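Local coordinates for protein thermophilic dibenzothiophene desulfurization enzyme C (Paenibacillus sp. A11-2, PDB 5XDC) that probably oxidises dibenzothiophene to its 5-oxide and on to the 5,5-dioxide, spending FMNH2 and molecular oxygen, as a tetrameric flavin-dependent monooxygenase, at residues V398-W401 / H405-P408; Q321-R326 / P331-Q336. All coordinates share one frame; numbering follows the deposited sequence.

Interaction 1: V398-W401 / H405-P408; sequences VGNW and HRFP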
loop_
_atom_site.group_PDB
_atom_site.type_symbol
_atom_site.label_atom_id
_atom_site.label_comp_id
_atom_site.label_asym_id
_atom_site.label_seq_id
_atom_site.Cartn_x
_atom_site.Cartn_y
_atom_site.Cartn_z
ATOM N N VAL B 398 19.917 -0.876 2.426
ATOM C CA VAL B 398 19.588 -2.279 2.650
ATOM C C VAL B 398 19.586 -3.043 1.328
ATOM O O VAL B 398 20.038 -4.189 1.261
ATOM C CB VAL B 398 18.249 -2.402 3.389
ATOM C CG1 VAL B 398 17.839 -3.854 3.538
ATOM C CG2 VAL B 398 18.347 -1.742 4.776
ATOM N N GLY B 399 19.079 -2.432 0.254
ATOM C CA GLY B 399 19.068 -3.124 -1.028
ATOM C C GLY B 399 20.462 -3.356 -1.582
ATOM O O GLY B 399 20.748 -4.413 -2.158
ATOM N N ASN B 400 21.340 -2.369 -1.431
ATOM C CA ASN B 400 22.715 -2.492 -1.902
ATOM C C ASN B 400 23.442 -3.602 -1.152
ATOM O O ASN B 400 24.254 -4.332 -1.733
ATOM C CB ASN B 400 23.432 -1.155 -1.728
ATOM C CG ASN B 400 24.625 -0.988 -2.649
ATOM O OD1 ASN B 400 24.755 -1.658 -3.677
ATOM N ND2 ASN B 400 25.507 -0.054 -2.285
ATOM N N TRP B 401 23.153 -3.755 0.139
ATOM C CA TRP B 401 23.693 -4.886 0.885
ATOM C C TRP B 401 23.103 -6.209 0.395
ATOM O O TRP B 401 23.838 -7.163 0.099
ATOM C CB TRP B 401 23.424 -4.707 2.379
ATOM C CG TRP B 401 23.610 -5.978 3.124
ATOM C CD1 TRP B 401 24.797 -6.532 3.516
ATOM C CD2 TRP B 401 22.582 -6.880 3.542
ATOM N NE1 TRP B 401 24.561 -7.723 4.164
ATOM C CE2 TRP B 401 23.211 -7.956 4.194
ATOM C CE3 TRP B 401 21.186 -6.876 3.438
ATOM C CZ2 TRP B 401 22.491 -9.022 4.734
ATOM C CZ3 TRP B 401 20.472 -7.927 3.981
ATOM C CH2 TRP B 401 21.126 -8.985 4.622
ATOM N N HIS B 405 25.979 -7.188 -1.731
ATOM C CA HIS B 405 26.855 -7.512 -0.610
ATOM C C HIS B 405 27.738 -6.323 -0.221
ATOM O O HIS B 405 28.860 -6.493 0.270
ATOM C CB HIS B 405 27.706 -8.743 -0.941
ATOM C CG HIS B 405 26.931 -9.847 -1.590
ATOM N ND1 HIS B 405 27.245 -10.349 -2.837
ATOM C CD2 HIS B 405 25.853 -10.547 -1.164
ATOM C CE1 HIS B 405 26.398 -11.316 -3.145
ATOM N NE2 HIS B 405 25.541 -11.451 -2.148
ATOM N N ARG B 406 27.251 -5.101 -0.432
ATOM C CA ARG B 406 27.973 -3.896 -0.042
ATOM C C ARG B 406 27.392 -3.349 1.256
ATOM O O ARG B 406 26.195 -3.051 1.334
ATOM C CB ARG B 406 27.905 -2.830 -1.131
ATOM C CG ARG B 406 28.527 -3.254 -2.438
ATOM C CD ARG B 406 28.931 -2.044 -3.256
ATOM N NE ARG B 406 29.018 -2.355 -4.683
ATOM C CZ ARG B 406 28.119 -2.004 -5.601
ATOM N NH1 ARG B 406 27.036 -1.306 -5.272
ATOM N NH2 ARG B 406 28.311 -2.350 -6.867
ATOM N N PHE B 407 28.227 -3.219 2.270
ATOM C CA PHE B 407 27.745 -2.598 3.493
ATOM C C PHE B 407 27.638 -1.084 3.314
ATOM O O PHE B 407 28.303 -0.501 2.461
ATOM C CB PHE B 407 28.675 -2.922 4.656
ATOM C CG PHE B 407 28.625 -4.359 5.081
ATOM C CD1 PHE B 407 27.473 -4.896 5.629
ATOM C CD2 PHE B 407 29.727 -5.179 4.916
ATOM C CE1 PHE B 407 27.415 -6.211 6.016
ATOM C CE2 PHE B 407 29.678 -6.506 5.301
ATOM C CZ PHE B 407 28.527 -7.023 5.854
ATOM N N PRO B 408 26.766 -0.421 4.071
ATOM C CA PRO B 408 26.667 1.037 3.927
ATOM C C PRO B 408 27.997 1.703 4.250
ATOM O O PRO B 408 28.759 1.238 5.095
ATOM C CB PRO B 408 25.571 1.435 4.927
ATOM C CG PRO B 408 25.238 0.226 5.712
ATOM C CD PRO B 408 25.751 -0.976 4.977
#

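Interaction 2: Q321-R326 / P331-Q336; sequences QELWER and PEQRGQ. With SO4 (sulfate ion), chain K.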
loop_
_atom_site.group_PDB
_atom_site.type_symbol
_atom_site.label_atom_id
_atom_site.label_comp_id
_atom_site.label_asym_id
_atom_site.label_seq_id
_atom_site.Cartn_x
_atom_site.Cartn_y
_atom_site.Cartn_z
ATOM N N GLN B 321 24.090 -4.189 22.148
ATOM C CA GLN B 321 24.747 -4.411 23.434
ATOM C C GLN B 321 25.944 -5.339 23.276
ATOM O O GLN B 321 27.011 -5.091 23.856
ATOM C CB GLN B 321 23.755 -4.974 24.447
ATOM C CG GLN B 321 24.350 -5.215 25.833
ATOM C CD GLN B 321 24.797 -3.926 26.499
ATOM O OE1 GLN B 321 24.241 -2.856 26.244
ATOM N NE2 GLN B 321 25.803 -4.019 27.359
ATOM N N GLU B 322 25.794 -6.405 22.486
ATOM C CA GLU B 322 26.905 -7.342 22.305
ATOM C C GLU B 322 28.130 -6.632 21.738
ATOM O O GLU B 322 29.250 -6.798 22.240
ATOM C CB GLU B 322 26.478 -8.505 21.401
ATOM C CG GLU B 322 27.603 -9.505 21.103
ATOM C CD GLU B 322 27.885 -10.454 22.255
ATOM O OE1 GLU B 322 27.314 -10.252 23.350
ATOM O OE2 GLU B 322 28.680 -11.403 22.063
ATOM N N LEU B 323 27.943 -5.824 20.694
ATOM C CA LEU B 323 29.090 -5.169 20.078
ATOM C C LEU B 323 29.609 -4.010 20.920
ATOM O O LEU B 323 30.802 -3.696 20.859
ATOM C CB LEU B 323 28.732 -4.693 18.672
ATOM C CG LEU B 323 28.382 -5.805 17.669
ATOM C CD1 LEU B 323 28.140 -5.218 16.321
ATOM C CD2 LEU B 323 29.478 -6.874 17.588
ATOM N N TRP B 324 28.735 -3.375 21.700
ATOM C CA TRP B 324 29.141 -2.326 22.637
ATOM C C TRP B 324 30.125 -2.842 23.671
ATOM O O TRP B 324 30.978 -2.082 24.146
ATOM C CB TRP B 324 27.901 -1.796 23.332
ATOM C CG TRP B 324 28.027 -0.736 24.399
ATOM C CD1 TRP B 324 27.896 -0.916 25.746
ATOM C CD2 TRP B 324 28.214 0.669 24.201
ATOM N NE1 TRP B 324 27.999 0.286 26.397
ATOM C CE2 TRP B 324 28.196 1.274 25.470
ATOM C CE3 TRP B 324 28.387 1.475 23.071
ATOM C CZ2 TRP B 324 28.342 2.649 25.641
ATOM C CZ3 TRP B 324 28.539 2.836 23.245
ATOM C CH2 TRP B 324 28.517 3.408 24.517
ATOM N N GLU B 325 29.996 -4.108 24.057
ATOM C CA GLU B 325 30.868 -4.709 25.058
ATOM C C GLU B 325 32.178 -5.225 24.475
ATOM O O GLU B 325 33.074 -5.577 25.248
ATOM C CB GLU B 325 30.132 -5.854 25.761
ATOM C CG GLU B 325 28.960 -5.413 26.619
ATOM C CD GLU B 325 28.162 -6.589 27.145
ATOM O OE1 GLU B 325 28.533 -7.742 26.836
ATOM O OE2 GLU B 325 27.168 -6.368 27.860
ATOM N N ARG B 326 32.326 -5.259 23.153
ATOM C CA ARG B 326 33.541 -5.781 22.539
ATOM C C ARG B 326 34.658 -4.750 22.603
ATOM O O ARG B 326 34.420 -3.543 22.541
ATOM C CB ARG B 326 33.305 -6.154 21.077
ATOM C CG ARG B 326 32.239 -7.196 20.854
ATOM C CD ARG B 326 32.735 -8.588 21.148
ATOM N NE ARG B 326 31.660 -9.570 21.068
ATOM C CZ ARG B 326 31.281 -10.184 19.951
ATOM N NH1 ARG B 326 31.888 -9.930 18.804
ATOM N NH2 ARG B 326 30.292 -11.063 19.986
ATOM N N PRO B 331 34.499 -4.147 10.438
ATOM C CA PRO B 331 33.546 -3.516 9.514
ATOM C C PRO B 331 32.394 -4.427 9.154
ATOM O O PRO B 331 31.283 -3.945 8.897
ATOM C CB PRO B 331 34.397 -3.184 8.284
ATOM C CG PRO B 331 35.823 -3.375 8.694
ATOM C CD PRO B 331 35.855 -4.259 9.874
ATOM N N GLU B 332 32.628 -5.738 9.118
ATOM C CA GLU B 332 31.554 -6.673 8.814
ATOM C C GLU B 332 30.528 -6.713 9.936
ATOM O O GLU B 332 29.317 -6.700 9.674
ATOM C CB GLU B 332 32.137 -8.060 8.547
ATOM C CG GLU B 332 32.956 -8.118 7.256
ATOM C CD GLU B 332 34.375 -7.522 7.361
ATOM O OE1 GLU B 332 34.946 -7.446 8.478
ATOM O OE2 GLU B 332 34.929 -7.132 6.302
ATOM N N GLN B 333 30.988 -6.747 11.193
ATOM C CA GLN B 333 30.074 -6.694 12.327
ATOM C C GLN B 333 29.297 -5.384 12.337
ATOM O O GLN B 333 28.083 -5.371 12.563
ATOM C CB GLN B 333 30.849 -6.853 13.637
ATOM C CG GLN B 333 31.498 -8.234 13.811
ATOM C CD GLN B 333 32.447 -8.286 14.999
ATOM O OE1 GLN B 333 33.140 -7.310 15.289
ATOM N NE2 GLN B 333 32.468 -9.417 15.699
ATOM N N ARG B 334 29.998 -4.269 12.131
ATOM C CA ARG B 334 29.348 -2.965 12.136
ATOM C C ARG B 334 28.368 -2.847 10.973
ATOM O O ARG B 334 27.257 -2.331 11.140
ATOM C CB ARG B 334 30.400 -1.858 12.064
ATOM C CG ARG B 334 29.850 -0.456 12.247
ATOM C CD ARG B 334 29.486 0.224 10.934
ATOM N NE ARG B 334 29.179 1.631 11.178
ATOM C CZ ARG B 334 28.418 2.403 10.407
ATOM N NH1 ARG B 334 27.841 1.924 9.310
ATOM N NH2 ARG B 334 28.226 3.666 10.753
ATOM N N GLY B 335 28.771 -3.330 9.796
ATOM C CA GLY B 335 27.924 -3.218 8.619
ATOM C C GLY B 335 26.659 -4.041 8.729
ATOM O O GLY B 335 25.566 -3.561 8.411
ATOM N N GLN B 336 26.779 -5.284 9.194
ATOM C CA GLN B 336 25.592 -6.101 9.431
ATOM C C GLN B 336 24.671 -5.439 10.441
ATOM O O GLN B 336 23.448 -5.435 10.270
ATOM C CB GLN B 336 25.978 -7.489 9.928
ATOM C CG GLN B 336 26.646 -8.340 8.875
ATOM C CD GLN B 336 27.100 -9.674 9.425
ATOM O OE1 GLN B 336 26.755 -10.042 10.551
ATOM N NE2 GLN B 336 27.877 -10.409 8.635
HETATM S S SO4 K . 30.335 -12.388 16.373
HETATM O O1 SO4 K . 30.122 -13.785 15.996
HETATM O O2 SO4 K . 29.390 -12.028 17.431
HETATM O O3 SO4 K . 31.701 -12.217 16.875
HETATM O O4 SO4 K . 30.171 -11.570 15.174
HETATM O O HOH W 1 34.130 -8.236 18.088
#

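Interaction 1: V398-W401 / H405-P408
W401 and H405 meet where helix 391-404 ends: their CA atoms are 4.4 Å apart, one helical turn along the chain. H405 N still gives its hydrogen to W401 O at 2.8 Å, but H405 itself has positive phi, and this turns the chain out of the helix and back alongside its last turns. R406 N then makes a weak bond to N400 O, 3.4 Å long, reaching back six residues. On the returning chain, R406 O comes to 3.1 Å from W401 CA in a CA-H...O contact.

Beyond the backbone, two side-chain pairs carry the contact. R406 stretches from CG to NE past the N400 amide, and its NH1 stands 2.8 Å from N400 OD1. The amide and guanidinium planes are turned 65° apart, with N400 ND2 in the guanidinium plane at its edge. The assigned partners of these polar ends lie elsewhere: N400 OD1 accepts from N404 ND2, and R406 NH2 forms a salt bridge with E291 of the second subunit. The other pair is aromatic. With CG anti to the backbone N (chi1 164°), the W401 indole keeps V398 O in its plane at one edge and turns CD1 toward F407, whose CE1 touches it at 3.6 Å. Their planes are 26° apart, but the phenyl is slid so far along that it barely overlaps the five-membered ring, the two centroids lying 5.3 Å apart. Helix 331-363 backs this pair, and Q307 of the second subunit packs on W401.

The arrangement is a helix C-terminus closed by a residue of left-handed conformation, after which an extended tail doubles back over the final turns; here it forms part of an interface between two subunits of the tetramer.

Interaction 2: Q321-R326 / P331-Q336
Q333 faces L323 across two consecutive helices, their CA atoms 8.0 Å apart. Helix 331-363 starts at P331, whose O accepts from G335 N. Two residues after P331, Q333 rests its CB against L323 CD1 at 4.1 Å, and its chain runs on, extended beyond CG, to a sulfate probably left from crystallisation. NE2 gives a nearly straight bond (163°) to sulfate O4, 3.2 Å away, and a weak one to O3; OE1 accepts from T330 N and from a water that accepts from R326 NH1.

R326 comes to the same anion, bent at chi2 (-78°): NH1 binds O3 at 3.0 Å, NH2 binds O2 at 2.9 Å, and NH2 salt-bridges E322 OE2, 2.7 Å away. R326 NH1 and Q333 NE2, both donors to O3, stand 3.2 Å apart with no bond between them, their planes 51° apart. R319 supplies a further bond. With an alanine in place of R326, the sulfate, left to Q333 and R319, would probably be held less firmly and E322 would lose its charge mate. R334, the residue after Q333, forms a salt bridge with the C-terminal carboxylate, at S414. Such a helical hairpin belongs to the bundle of the acyl-CoA dehydrogenase C-terminal domain.

How the interactions relate
Helix 331-363 joins the two contacts. Interaction 2 comes first along the chain, at the turn from helix 293-324 into helix 331-363; interaction 1 follows some sixty residues later, where helix 391-404 gives way to the C-terminal tail. Their centres are nevertheless only about 16 Å apart, on the same side of the chain's centre, and they touch directly: F407 of the tail packs over the start of helix 331-363, with its CD1 3.3 Å from G335 C and its CE1 3.4 Å from Q336 N. Both contacts lie away from the indole and FMN sites, but the tail that begins in interaction 1 runs on to Y413, a residue that binds FMN.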